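Long-range contacts in oxidoreductase, short chain dehydrogenase/reductase family protein (Collinsella aerofaciens, PDB 5FYD), which reduces the 7-oxo group of 7-oxolithocholate with NADPH to yield ursodeoxycholate, acting as a homodimeric 7beta-hydroxysteroid dehydrogenase: residues G11-A16 and S89-L94; V35-R40 and T60-A65; T75-T80 and H124-I129; G82-F87 and Q133-V138. All blocks are in the same frame, centred on the assembly; numbering follows the deposited sequence.

Interaction 1: G11-A16 and S89-L94; sequences GLILGA and SYVACL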
# COMPACT_ATOMS: atom_id res chain seq x y z
N GLY A 11 10.34 25.03 -12.03
CA GLY A 11 10.13 24.42 -10.71
C GLY A 11 10.57 22.97 -10.74
O GLY A 11 10.45 22.29 -11.76
N LEU A 12 11.09 22.50 -9.61
CA LEU A 12 11.71 21.20 -9.49
C LEU A 12 10.91 20.41 -8.50
O LEU A 12 10.82 20.78 -7.31
CB LEU A 12 13.14 21.38 -8.98
CG LEU A 12 13.96 20.17 -8.61
CD1 LEU A 12 14.10 19.20 -9.77
CD2 LEU A 12 15.32 20.60 -8.13
N ILE A 13 10.32 19.31 -8.96
CA ILE A 13 9.58 18.43 -8.09
C ILE A 13 10.39 17.15 -7.90
O ILE A 13 10.57 16.36 -8.84
CB ILE A 13 8.19 18.10 -8.66
CG1 ILE A 13 7.44 19.39 -9.06
CG2 ILE A 13 7.39 17.25 -7.68
CD1 ILE A 13 7.38 20.46 -7.99
N LEU A 14 10.84 16.94 -6.67
CA LEU A 14 11.70 15.81 -6.33
C LEU A 14 10.82 14.70 -5.75
O LEU A 14 10.48 14.70 -4.55
CB LEU A 14 12.80 16.24 -5.36
CG LEU A 14 13.68 17.33 -5.97
CD1 LEU A 14 14.30 18.25 -4.94
CD2 LEU A 14 14.72 16.65 -6.86
N GLY A 15 10.42 13.76 -6.62
CA GLY A 15 9.48 12.71 -6.28
C GLY A 15 8.16 12.98 -6.96
O GLY A 15 7.16 13.23 -6.28
N ALA A 16 8.15 12.91 -8.29
CA ALA A 16 7.09 13.52 -9.09
C ALA A 16 5.96 12.61 -9.56
O ALA A 16 4.99 13.12 -10.10
CB ALA A 16 7.71 14.20 -10.28
N SER A 89 10.30 21.47 -4.53
CA SER A 89 9.57 20.70 -3.51
C SER A 89 10.23 19.34 -3.35
O SER A 89 10.38 18.62 -4.34
CB SER A 89 8.10 20.49 -3.86
OG SER A 89 7.46 19.69 -2.89
N TYR A 90 10.58 18.98 -2.11
CA TYR A 90 11.02 17.64 -1.80
C TYR A 90 9.83 16.82 -1.30
O TYR A 90 9.30 17.09 -0.22
CB TYR A 90 12.16 17.63 -0.78
CG TYR A 90 12.93 16.34 -0.84
CD1 TYR A 90 13.93 16.18 -1.78
CD2 TYR A 90 12.65 15.28 -0.01
CE1 TYR A 90 14.66 15.03 -1.89
CE2 TYR A 90 13.37 14.10 -0.10
CZ TYR A 90 14.39 13.98 -1.06
OH TYR A 90 15.14 12.81 -1.20
N VAL A 91 9.42 15.86 -2.13
CA VAL A 91 8.24 15.04 -1.89
C VAL A 91 8.58 13.58 -1.61
O VAL A 91 7.81 12.90 -0.94
CB VAL A 91 7.30 15.05 -3.13
CG1 VAL A 91 5.99 14.31 -2.82
CG2 VAL A 91 7.03 16.46 -3.59
N ALA A 92 9.71 13.09 -2.09
CA ALA A 92 10.01 11.67 -1.99
C ALA A 92 10.15 11.23 -0.55
O ALA A 92 10.62 12.00 0.29
CB ALA A 92 11.29 11.35 -2.71
N CYS A 93 9.75 10.00 -0.26
CA CYS A 93 9.94 9.44 1.06
C CYS A 93 10.02 7.93 0.96
O CYS A 93 9.39 7.31 0.10
CB CYS A 93 8.79 9.84 1.99
SG CYS A 93 7.28 8.90 1.69
N LEU A 94 10.80 7.35 1.87
CA LEU A 94 10.99 5.91 1.93
C LEU A 94 10.80 5.49 3.37
O LEU A 94 11.42 6.03 4.28
CB LEU A 94 12.37 5.50 1.42
CG LEU A 94 12.67 4.00 1.39
CD1 LEU A 94 11.69 3.23 0.53
CD2 LEU A 94 14.10 3.74 0.95

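Interaction 2: V35-R40 and T60-A65; sequences VVMVGR and TKVVRA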
# COMPACT_ATOMS: atom_id res chain seq x y z
N VAL A 35 8.56 22.54 -15.80
CA VAL A 35 8.62 21.55 -14.72
C VAL A 35 9.79 20.60 -14.93
O VAL A 35 9.86 19.94 -15.95
CB VAL A 35 7.32 20.76 -14.64
CG1 VAL A 35 7.33 19.80 -13.47
CG2 VAL A 35 6.12 21.70 -14.52
N VAL A 36 10.67 20.51 -13.93
CA VAL A 36 11.67 19.46 -13.87
C VAL A 36 11.08 18.43 -12.94
O VAL A 36 10.83 18.74 -11.77
CB VAL A 36 13.03 19.95 -13.31
CG1 VAL A 36 14.06 18.85 -13.42
CG2 VAL A 36 13.51 21.17 -14.04
N MET A 37 10.85 17.23 -13.44
CA MET A 37 10.22 16.17 -12.67
C MET A 37 11.21 15.03 -12.49
O MET A 37 11.83 14.57 -13.47
CB MET A 37 8.92 15.67 -13.34
CG MET A 37 9.03 15.17 -14.75
SD MET A 37 7.36 14.83 -15.37
CE MET A 37 6.80 16.50 -15.57
N VAL A 38 11.37 14.61 -11.23
CA VAL A 38 12.42 13.68 -10.87
C VAL A 38 11.85 12.53 -10.09
O VAL A 38 10.99 12.70 -9.19
CB VAL A 38 13.50 14.36 -10.01
CG1 VAL A 38 14.71 13.44 -9.86
CG2 VAL A 38 13.89 15.72 -10.57
N GLY A 39 12.34 11.33 -10.44
CA GLY A 39 11.93 10.12 -9.76
C GLY A 39 12.58 8.91 -10.37
O GLY A 39 13.27 9.02 -11.36
N ARG A 40 12.36 7.75 -9.76
CA ARG A 40 13.01 6.52 -10.24
C ARG A 40 12.31 5.85 -11.42
O ARG A 40 12.97 5.17 -12.19
CB ARG A 40 13.28 5.53 -9.10
CG ARG A 40 12.15 5.24 -8.15
CD ARG A 40 12.49 4.03 -7.30
NE ARG A 40 12.23 2.82 -8.06
CZ ARG A 40 11.03 2.23 -8.19
NH1 ARG A 40 9.94 2.72 -7.59
NH2 ARG A 40 10.92 1.14 -8.94
N THR A 60 8.97 20.73 -20.15
CA THR A 60 9.26 19.73 -19.15
C THR A 60 10.69 19.20 -19.31
O THR A 60 11.28 19.31 -20.38
CB THR A 60 8.28 18.54 -19.18
OG1 THR A 60 8.36 17.87 -20.45
CG2 THR A 60 6.85 19.02 -18.89
N LYS A 61 11.25 18.71 -18.21
CA LYS A 61 12.50 17.97 -18.22
C LYS A 61 12.34 16.81 -17.27
O LYS A 61 11.93 17.00 -16.13
CB LYS A 61 13.63 18.87 -17.75
CG LYS A 61 15.02 18.34 -18.03
CD LYS A 61 16.07 19.38 -17.64
CE LYS A 61 16.07 20.63 -18.52
NZ LYS A 61 16.96 20.46 -19.71
N VAL A 62 12.65 15.61 -17.74
CA VAL A 62 12.50 14.40 -16.94
C VAL A 62 13.88 13.98 -16.51
O VAL A 62 14.79 13.89 -17.35
CB VAL A 62 11.85 13.28 -17.77
CG1 VAL A 62 12.00 11.92 -17.09
CG2 VAL A 62 10.38 13.61 -18.01
N VAL A 63 14.04 13.72 -15.21
CA VAL A 63 15.31 13.29 -14.64
C VAL A 63 15.05 11.98 -13.89
O VAL A 63 14.29 11.94 -12.92
CB VAL A 63 15.92 14.36 -13.71
CG1 VAL A 63 17.27 13.90 -13.15
CG2 VAL A 63 16.05 15.70 -14.40
N ARG A 64 15.66 10.89 -14.35
CA ARG A 64 15.59 9.64 -13.62
C ARG A 64 16.65 9.66 -12.54
O ARG A 64 17.84 9.82 -12.84
CB ARG A 64 15.79 8.43 -14.54
CG ARG A 64 15.36 7.15 -13.84
CD ARG A 64 16.17 5.90 -14.17
NE ARG A 64 15.96 4.92 -13.08
CZ ARG A 64 16.72 4.79 -11.97
NH1 ARG A 64 17.80 5.55 -11.76
NH2 ARG A 64 16.40 3.87 -11.07
N ALA A 65 16.22 9.58 -11.28
CA ALA A 65 17.14 9.42 -10.15
C ALA A 65 16.46 8.66 -9.04
O ALA A 65 15.25 8.81 -8.80
CB ALA A 65 17.63 10.77 -9.64

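Interaction 3: T75-T80 and H124-I129; sequences TVFAAT and HHYMRI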
# COMPACT_ATOMS: atom_id res chain seq x y z
N THR A 75 22.95 14.19 -9.95
CA THR A 75 22.27 13.96 -11.23
C THR A 75 21.26 15.07 -11.47
O THR A 75 21.19 15.66 -12.55
CB THR A 75 21.57 12.60 -11.23
OG1 THR A 75 22.58 11.58 -11.18
CG2 THR A 75 20.71 12.38 -12.45
N VAL A 76 20.52 15.40 -10.42
CA VAL A 76 19.54 16.49 -10.49
C VAL A 76 20.24 17.84 -10.76
O VAL A 76 19.81 18.59 -11.63
CB VAL A 76 18.70 16.57 -9.21
CG1 VAL A 76 17.77 17.77 -9.25
CG2 VAL A 76 17.91 15.28 -9.02
N PHE A 77 21.29 18.13 -10.01
CA PHE A 77 21.97 19.41 -10.16
C PHE A 77 22.52 19.60 -11.57
O PHE A 77 22.51 20.73 -12.10
CB PHE A 77 23.13 19.58 -9.17
CG PHE A 77 22.76 19.38 -7.72
CD1 PHE A 77 21.46 19.52 -7.25
CD2 PHE A 77 23.75 19.03 -6.82
CE1 PHE A 77 21.17 19.30 -5.91
CE2 PHE A 77 23.48 18.82 -5.48
CZ PHE A 77 22.19 18.96 -5.03
N ALA A 78 23.03 18.51 -12.15
CA ALA A 78 23.56 18.59 -13.52
C ALA A 78 22.42 18.87 -14.50
O ALA A 78 22.59 19.69 -15.42
CB ALA A 78 24.32 17.32 -13.90
N ALA A 79 21.26 18.25 -14.27
CA ALA A 79 20.07 18.45 -15.11
C ALA A 79 19.51 19.87 -15.07
O ALA A 79 19.02 20.38 -16.10
CB ALA A 79 18.96 17.46 -14.74
N THR A 80 19.58 20.53 -13.93
CA THR A 80 19.05 21.90 -13.83
C THR A 80 20.04 23.03 -14.05
O THR A 80 19.65 24.19 -14.06
CB THR A 80 18.32 22.13 -12.48
OG1 THR A 80 19.28 22.12 -11.42
CG2 THR A 80 17.29 21.06 -12.27
N HIS A 124 19.86 22.38 0.31
CA HIS A 124 21.03 23.26 0.41
C HIS A 124 21.39 23.88 -0.94
O HIS A 124 21.58 25.08 -1.04
CB HIS A 124 22.23 22.47 0.93
CG HIS A 124 23.49 23.27 1.00
ND1 HIS A 124 24.53 23.08 0.13
CD2 HIS A 124 23.88 24.24 1.86
CE1 HIS A 124 25.53 23.89 0.46
NE2 HIS A 124 25.15 24.60 1.51
N HIS A 125 21.44 23.05 -1.97
CA HIS A 125 21.87 23.49 -3.29
C HIS A 125 20.91 24.55 -3.84
O HIS A 125 21.35 25.64 -4.25
CB HIS A 125 21.96 22.27 -4.17
CG HIS A 125 22.38 22.56 -5.57
ND1 HIS A 125 23.68 22.42 -5.99
CD2 HIS A 125 21.66 22.92 -6.64
CE1 HIS A 125 23.74 22.73 -7.27
NE2 HIS A 125 22.53 23.01 -7.70
N TYR A 126 19.61 24.27 -3.79
CA TYR A 126 18.63 25.21 -4.33
C TYR A 126 18.43 26.42 -3.43
O TYR A 126 18.18 27.52 -3.95
CB TYR A 126 17.34 24.51 -4.78
CG TYR A 126 17.67 23.59 -5.93
CD1 TYR A 126 17.87 24.09 -7.21
CD2 TYR A 126 17.87 22.24 -5.72
CE1 TYR A 126 18.24 23.27 -8.25
CE2 TYR A 126 18.24 21.41 -6.76
CZ TYR A 126 18.43 21.91 -8.02
OH TYR A 126 18.81 21.09 -9.08
N MET A 127 18.63 26.27 -2.11
CA MET A 127 18.64 27.45 -1.24
C MET A 127 19.78 28.42 -1.56
O MET A 127 19.58 29.65 -1.51
CB MET A 127 18.61 27.09 0.26
CG MET A 127 17.20 26.76 0.76
SD MET A 127 15.98 28.06 0.49
CE MET A 127 16.82 29.44 1.26
N ARG A 128 20.94 27.90 -1.94
CA ARG A 128 22.05 28.74 -2.40
C ARG A 128 21.67 29.54 -3.62
O ARG A 128 21.94 30.74 -3.70
CB ARG A 128 23.29 27.89 -2.68
CG ARG A 128 23.95 27.42 -1.40
CD ARG A 128 25.10 26.47 -1.62
NE ARG A 128 26.04 26.97 -2.63
CZ ARG A 128 26.45 26.28 -3.70
NH1 ARG A 128 26.05 25.02 -3.93
NH2 ARG A 128 27.29 26.88 -4.55
N ILE A 129 21.00 28.89 -4.56
CA ILE A 129 20.58 29.57 -5.79
C ILE A 129 19.52 30.63 -5.45
O ILE A 129 19.66 31.81 -5.83
CB ILE A 129 20.09 28.56 -6.84
CG1 ILE A 129 21.26 27.70 -7.34
CG2 ILE A 129 19.41 29.28 -8.01
CD1 ILE A 129 20.85 26.41 -8.01

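Interaction 4: G82-F87 and Q133-V138; sequences GLDMGF and QDRGAV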
# COMPACT_ATOMS: atom_id res chain seq x y z
N GLY A 82 22.01 25.96 -15.39
CA GLY A 82 21.67 26.90 -16.44
C GLY A 82 20.19 27.28 -16.57
O GLY A 82 19.86 28.24 -17.30
N LEU A 83 19.31 26.55 -15.89
CA LEU A 83 17.89 26.91 -15.81
C LEU A 83 17.67 28.03 -14.80
O LEU A 83 18.33 28.09 -13.76
CB LEU A 83 17.02 25.71 -15.41
CG LEU A 83 17.07 24.45 -16.25
CD1 LEU A 83 16.18 23.39 -15.65
CD2 LEU A 83 16.71 24.68 -17.71
N ASP A 84 16.75 28.94 -15.12
CA ASP A 84 16.30 29.91 -14.13
C ASP A 84 15.33 29.19 -13.20
O ASP A 84 14.24 28.78 -13.62
CB ASP A 84 15.63 31.12 -14.74
CG ASP A 84 15.23 32.11 -13.67
OD1 ASP A 84 16.14 32.81 -13.18
OD2 ASP A 84 14.05 32.17 -13.29
N MET A 85 15.76 28.99 -11.95
CA MET A 85 15.00 28.18 -10.97
C MET A 85 14.14 29.09 -10.10
O MET A 85 14.62 30.11 -9.56
CB MET A 85 15.95 27.36 -10.09
CG MET A 85 16.83 26.37 -10.85
SD MET A 85 15.90 25.18 -11.81
CE MET A 85 14.86 24.38 -10.58
N GLY A 86 12.87 28.73 -9.97
CA GLY A 86 11.95 29.46 -9.08
C GLY A 86 11.37 28.67 -7.91
O GLY A 86 10.92 29.27 -6.93
N PHE A 87 11.37 27.34 -8.01
CA PHE A 87 10.64 26.52 -7.05
C PHE A 87 11.30 25.18 -6.85
O PHE A 87 11.81 24.61 -7.80
CB PHE A 87 9.20 26.30 -7.52
CG PHE A 87 8.37 25.50 -6.58
CD1 PHE A 87 7.80 26.11 -5.46
CD2 PHE A 87 8.12 24.16 -6.80
CE1 PHE A 87 7.03 25.38 -4.57
CE2 PHE A 87 7.33 23.43 -5.92
CZ PHE A 87 6.78 24.04 -4.81
N GLN A 133 19.93 34.98 -5.71
CA GLN A 133 19.08 35.82 -6.57
C GLN A 133 17.97 36.51 -5.77
O GLN A 133 17.16 37.26 -6.34
CB GLN A 133 18.51 34.98 -7.73
CG GLN A 133 17.54 33.88 -7.33
CD GLN A 133 17.23 32.91 -8.44
OE1 GLN A 133 18.03 32.69 -9.36
NE2 GLN A 133 16.08 32.27 -8.33
N ASP A 134 17.92 36.24 -4.47
CA ASP A 134 16.89 36.73 -3.56
C ASP A 134 15.48 36.53 -4.14
O ASP A 134 14.64 37.43 -4.14
CB ASP A 134 17.16 38.18 -3.15
CG ASP A 134 16.32 38.61 -2.00
OD1 ASP A 134 16.08 37.79 -1.07
OD2 ASP A 134 15.85 39.77 -2.02
N ARG A 135 15.24 35.33 -4.64
CA ARG A 135 14.00 35.03 -5.28
C ARG A 135 13.85 33.51 -5.39
O ARG A 135 14.76 32.83 -5.86
CB ARG A 135 14.01 35.70 -6.66
CG ARG A 135 12.97 35.17 -7.62
CD ARG A 135 12.99 35.88 -8.97
NE ARG A 135 14.24 35.78 -9.74
CZ ARG A 135 14.57 34.80 -10.59
NH1 ARG A 135 13.80 33.73 -10.76
NH2 ARG A 135 15.72 34.87 -11.27
N GLY A 136 12.69 33.00 -4.95
CA GLY A 136 12.39 31.58 -5.07
C GLY A 136 11.44 31.06 -4.03
O GLY A 136 11.07 31.77 -3.10
N ALA A 137 11.06 29.80 -4.16
CA ALA A 137 10.17 29.19 -3.18
C ALA A 137 10.48 27.73 -2.98
O ALA A 137 10.86 27.03 -3.92
CB ALA A 137 8.75 29.37 -3.62
N VAL A 138 10.32 27.27 -1.74
CA VAL A 138 10.47 25.87 -1.42
C VAL A 138 9.26 25.46 -0.60
O VAL A 138 8.92 26.13 0.38
CB VAL A 138 11.72 25.59 -0.58
CG1 VAL A 138 11.81 24.09 -0.22
CG2 VAL A 138 12.97 26.04 -1.32
O HOH W 1 18.08 30.52 -11.03

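Interaction 1: G11-A16 and S89-L94
Ser89 is held on Leu12 and Leu14 by two backbone hydrogen bonds: its N donates to Leu12 O at 2.9 Å, and its carbonyl oxygen receives Leu14 N. The carbonyl oxygen of the same Leu14 takes two donors. Val91 N donates to it at 2.9 Å, while Ala92 N, 3.0 Å from Leu14 O, adds a weak bond bent to 134°. The doubling falls where both strands end. Residues 10-14 and 85-90 are adjacent parallel strands at the heart of the Rossmann fold, and Gly15 and Ala16 lead into the NADP-binding residues Thr17-Gly21 at their C-terminal ends. A side chain at Gly15 would run into Ala92 N and into the carbonyl of Leu14, so the turn needs glycine.

Apolar contacts lie on both faces of the sheet. On one, Leu14 crosses Tyr90 at about a right angle, CB and CD1 each 3.8 Å from Tyr90 CD1. Leu14 CG, anti to the carbonyl carbon (chi1 -60°), stands 3.9 Å from Ser89 O. Helix 105-132 covers this face through Thr118 and Cys122, and Tyr90 OH bonds to Val114 O. On the other, Ile13 reaches Ser89 CB with CD1 and Val91 CG2 with CG2, both at 4.2 Å, beneath Phe24 of helix 19-30. Ser89 OG turns to a further strand, bonding to Ile139 O.

Interaction 2: V35-R40 and T60-A65
Val63 lies in the notch between Val36 and Val38 of the neighbouring strand, within the beta-alpha-beta unit formed by strand 34-39, helix 42-56 and strand 60-64. Its two methyls part between them: Val63 CG2 meets Val36 CG1 at 3.9 Å, and Val63 CG1 meets Val38 CG1 at 4.2 Å. Val38 lies beside Val63 and points the same way, its CG2 4.0 Å from Val63 CB. Val38 CG1 also packs against Ala65 CB at 4.0 Å, so the methyl groups on this face follow one another closely beneath helix 72-80.

On the opposite face Met37 crosses Val62 and Thr60 obliquely. Its CG stands between the backbone N and the carbonyl carbon (chi1 57°), where it touches Val62 CG2 at 3.9 Å. The chain then bends at its last torsion, and CE comes to 4.2 Å from Thr60 CG2. Ala49 of helix 42-56 closes over Met37, Thr60 and Val62 alike.

Parallel backbone bonds join the strands from Lys61 N to Val35 O as far as Ala65 N to Gly39 O. Ala65 N, 3.0 Å from Gly39 O, approaches from above the carbonyl plane, as the strands give way to the cofactor-binding end. Here the backbone and CB of Arg40, an NADP-binding residue, meet the side chain of Arg64, while the end of the Arg40 side chain runs off elsewhere. Arg40 CA sits 4.1 Å above one face of the Arg64 guanidinium, offset toward its rim.

Interaction 3: T75-T80 and H124-I129
The rings of Phe77 and His125 stack face to face, with centroids 3.6 Å apart and planes only 2° from parallel. The two side chains slide past each other in opposite directions, so each ring also receives the other's CB over its face: His125 CB comes to 3.4 Å from Phe77 CZ. At the edge of the Phe77 ring, near its plane, lies Tyr126 OH. The Tyr126 ring in turn carries His125 CD2 over the centre of one face and Thr80 OG1 at its edge. Thr80 and Tyr126 meet tip to tip, their hydroxyls OG1 and OH hydrogen-bonded at 2.6 Å, and Val76 CG1 packs 3.5 Å from the same Tyr126 OH. Thr80 OG1 stands between the backbone N and the carbonyl carbon (chi1 68°), facing the phenol. An alanine at Phe77 would probably leave the His125 ring without its stacking partner and freer to turn, with a gap beside Tyr126.

This aromatic cluster spans the 11.7 Å between the axes of helix segments 75-80 and 124-129. Val76 and Tyr126 both rest on Leu12 of strand 10-14, placing the two helices on the same face of the central parallel sheet, as in the Rossmann fold of short-chain dehydrogenases.

Interaction 4: G82-F87 and Q133-V138
Adjacent parallel strands of the Rossmann sheet, 85-90 and 136-143, begin side by side here, and a salt bridge between Asp84 and Arg135 ties the loops that lead into them. The guanidinium grips the carboxylate end-on. Arg135 NH2 donates to Asp84 OD1 at 2.8 Å and 170°, and Arg135 NH1 to Asp84 OD2 at 3.0 Å. Both oxygens use their syn lone pairs, and the two planes are nearly coplanar, 22° apart. Second partners fix the pair further: Asp84 OD2 accepts from Glu9 N, and Arg135 NH1 bonds to Tyr7 O. An alanine in place of Asp84 would probably leave the Arg135 charge without its mate and Glu9 N without this acceptor.

Gln133 NE2 lies over one face of the guanidinium and donates to Met85 O and Arg135 O, each at 2.9 Å and near the amide plane. At the other end of the amide, Gln133 OE1 accepts from a water that is itself bonded to Met85 N, so the amide is held at both ends. Beyond the Schellman motif at Asp134 the strands pair: Ala137 N donates to Gly86 O at 2.8 Å, and Phe87 CD1 packs 3.9 Å from Ala137 CB. Phe24 and Ile28 of helix 19-30 lie against Phe87, whereas Phe130 of helix 105-132 touches Met85 and Val138, and strand 10-14 flanks 85-90.

How the interactions relate
From the N terminus, strand 10-14 opens interaction 1, which closes only when the chain returns at residues 89-94. Within that span interaction 2 opens and closes, joining the two ends of a beta-alpha-beta unit. Interaction 3 starts next, at helix 72-80, and interaction 4 at residues 82-87; both are still open when interaction 1 closes, so each crosses it. They close in the order they opened, at 124-129 and then 133-138, and thus cross each other too. Interactions 1, 2 and 4 join neighbouring strands of one sheet, whereas interaction 3 links two helices over it. Leu12 connects these layers, touching Val38, Tyr126 and Met85.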